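Local coordinates for uncharacterized ParM protein (Staphylococcus aureus, PDB 3JS6) that is an actin-like filament-forming protein that probably drives segregation of a plasmid by dynamic polymerisation, at residues L273-M278 / S309-D314. Residues are numbered along the deposited sequence; the frame is centred on the assembly and turned at random.
Sequences LIEEVM and SHYYSD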
loop_
_atom_site.group_PDB
_atom_site.type_symbol
_atom_site.label_atom_id
_atom_site.label_comp_id
_atom_site.label_asym_id
_atom_site.label_seq_id
_atom_site.Cartn_x
_atom_site.Cartn_y
_atom_site.Cartn_z
ATOM N N LEU A 273 14.527 15.862 12.740
ATOM C CA LEU A 273 13.869 14.604 12.431
ATOM C C LEU A 273 14.942 13.588 12.032
ATOM O O LEU A 273 14.991 12.478 12.566
ATOM C CB LEU A 273 12.869 14.817 11.295
ATOM C CG LEU A 273 11.894 13.700 10.922
ATOM C CD1 LEU A 273 10.670 14.313 10.268
ATOM C CD2 LEU A 273 12.550 12.700 9.988
ATOM N N ILE A 274 15.826 13.983 11.121
ATOM C CA ILE A 274 16.865 13.075 10.667
ATOM C C ILE A 274 17.864 12.703 11.751
ATOM O O ILE A 274 18.331 11.562 11.814
ATOM C CB ILE A 274 17.611 13.647 9.437
ATOM C CG1 ILE A 274 16.644 13.735 8.248
ATOM C CG2 ILE A 274 18.790 12.769 9.094
ATOM C CD1 ILE A 274 17.286 14.222 6.960
ATOM N N GLU A 275 18.202 13.651 12.615
ATOM C CA GLU A 275 19.149 13.332 13.675
ATOM C C GLU A 275 18.504 12.318 14.615
ATOM O O GLU A 275 19.142 11.397 15.093
ATOM C CB GLU A 275 19.539 14.602 14.441
ATOM C CG GLU A 275 20.220 14.345 15.781
ATOM C CD GLU A 275 21.651 13.849 15.649
ATOM O OE1 GLU A 275 21.864 12.731 15.136
ATOM O OE2 GLU A 275 22.568 14.587 16.066
ATOM N N GLU A 276 17.221 12.489 14.874
ATOM C CA GLU A 276 16.544 11.563 15.759
ATOM C C GLU A 276 16.485 10.163 15.151
ATOM O O GLU A 276 16.769 9.168 15.823
ATOM C CB GLU A 276 15.121 12.042 16.057
ATOM C CG GLU A 276 14.365 11.082 16.956
ATOM C CD GLU A 276 13.026 11.627 17.385
ATOM O OE1 GLU A 276 12.988 12.793 17.825
ATOM O OE2 GLU A 276 12.018 10.897 17.296
ATOM N N VAL A 277 16.125 10.085 13.877
ATOM C CA VAL A 277 16.000 8.781 13.233
ATOM C C VAL A 277 17.319 8.029 13.179
ATOM O O VAL A 277 17.394 6.866 13.560
ATOM C CB VAL A 277 15.420 8.915 11.803
ATOM C CG1 VAL A 277 15.244 7.539 11.195
ATOM C CG2 VAL A 277 14.080 9.634 11.853
HETATM N N MSE A 278 18.373 8.684 12.716
HETATM C CA MSE A 278 19.656 8.001 12.637
HETATM C C MSE A 278 20.233 7.689 14.007
HETATM O O MSE A 278 20.933 6.692 14.171
HETATM C CB MSE A 278 20.641 8.806 11.794
HETATM C CG MSE A 278 20.366 8.703 10.277
HETATM SE SE MSE A 278 19.183 7.217 9.753
HETATM C CE MSE A 278 17.609 8.247 9.345
ATOM N N SER A 309 20.748 11.111 2.248
ATOM C CA SER A 309 21.856 10.724 1.388
ATOM C C SER A 309 23.144 11.479 1.689
ATOM O O SER A 309 24.231 10.967 1.443
ATOM C CB SER A 309 21.476 10.928 -0.078
ATOM O OG SER A 309 20.594 9.907 -0.523
ATOM N N HIS A 310 23.024 12.694 2.219
ATOM C CA HIS A 310 24.197 13.492 2.553
ATOM C C HIS A 310 24.586 13.232 3.995
ATOM O O HIS A 310 25.683 13.568 4.428
ATOM C CB HIS A 310 23.915 14.989 2.348
ATOM C CG HIS A 310 23.610 15.357 0.927
ATOM N ND1 HIS A 310 22.354 15.222 0.375
ATOM C CD2 HIS A 310 24.412 15.798 -0.069
ATOM C CE1 HIS A 310 22.395 15.561 -0.902
ATOM N NE2 HIS A 310 23.632 15.914 -1.196
ATOM N N TYR A 311 23.673 12.626 4.740
ATOM C CA TYR A 311 23.927 12.314 6.134
ATOM C C TYR A 311 24.884 11.128 6.193
ATOM O O TYR A 311 25.813 11.106 7.001
ATOM C CB TYR A 311 22.605 12.003 6.841
ATOM C CG TYR A 311 22.744 11.799 8.326
ATOM C CD1 TYR A 311 22.860 10.520 8.858
ATOM C CD2 TYR A 311 22.804 12.890 9.203
ATOM C CE1 TYR A 311 23.040 10.323 10.221
ATOM C CE2 TYR A 311 22.982 12.702 10.573
ATOM C CZ TYR A 311 23.102 11.413 11.071
ATOM O OH TYR A 311 23.307 11.203 12.410
ATOM N N TYR A 312 24.646 10.147 5.329
ATOM C CA TYR A 312 25.493 8.956 5.229
ATOM C C TYR A 312 25.574 8.540 3.774
ATOM O O TYR A 312 24.562 8.465 3.067
ATOM C CB TYR A 312 24.954 7.784 6.049
ATOM C CG TYR A 312 25.555 7.687 7.431
ATOM C CD1 TYR A 312 25.267 8.642 8.402
ATOM C CD2 TYR A 312 26.406 6.632 7.776
ATOM C CE1 TYR A 312 25.797 8.559 9.690
ATOM C CE2 TYR A 312 26.952 6.535 9.072
ATOM C CZ TYR A 312 26.635 7.507 10.023
ATOM O OH TYR A 312 27.123 7.426 11.310
ATOM N N SER A 313 26.789 8.262 3.333
ATOM C CA SER A 313 27.021 7.879 1.956
ATOM C C SER A 313 26.916 6.380 1.708
ATOM O O SER A 313 27.197 5.557 2.583
ATOM C CB SER A 313 28.405 8.367 1.533
ATOM O OG SER A 313 29.382 7.884 2.441
ATOM N N ASP A 314 26.498 6.047 0.494
ATOM C CA ASP A 314 26.384 4.671 0.039
ATOM C C ASP A 314 25.533 3.722 0.866
ATOM O O ASP A 314 25.898 2.559 1.020
ATOM C CB ASP A 314 27.778 4.067 -0.103
ATOM C CG ASP A 314 28.721 4.964 -0.877
ATOM O OD1 ASP A 314 28.312 5.487 -1.940
ATOM O OD2 ASP A 314 29.873 5.143 -0.423
#
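The phenol ring of Tyr311 receives the methyl branch of Ile274 over one face: CG2 stands 4.0 Å above the ring plane, displaced toward the rim, nearest CD2 and next CG. Obliquely to the same ring lie two other residues of helix 263-284, Met278, a selenomethionine, near CD1 and CE1, and Glu275 near the hydroxyl. This is helix-to-helix packing in the C-terminal half of an actin-like fold, where the last turn of helix 301-311 meets the middle of helix 263-284. Ile274 and Tyr311 form the nearest CA pair across the two segments, 8.4 Å apart, a gap bridged by side chains. The tyrosine reaches across because its CG lies anti to the backbone N (chi1 -174°), and the tyrosine and Ile274 side chains extend in opposite senses alongside one another. Ile274 and Met278, one helical turn apart and joined by the helical hydrogen bond from Met278 N to Ile274 O, are both buried; each also touches Leu308, and Met278 goes on to Leu189 of strand 185-191. On that inner side Leu273 rests on Phe191 and Val277 on Leu189, so helix 263-284 lies against the central strand of the five-stranded sheet. Met278 CG is modelled closer to Tyr311 CE1 than carbons can sit, so the detail of that contact is doubtful. After Tyr311 the chain leaves helical geometry at Tyr312 and heads for strand 316-317 at the sheet's edge. On the solvent-exposed side, although CB of Glu275 points away from the 309-314 segment, a bend at chi2 (73°) brings its carboxylate nearer the tyrosine, its plane turned 79° from the ring, with Glu275 OE1 3.4 Å from Tyr311 OH.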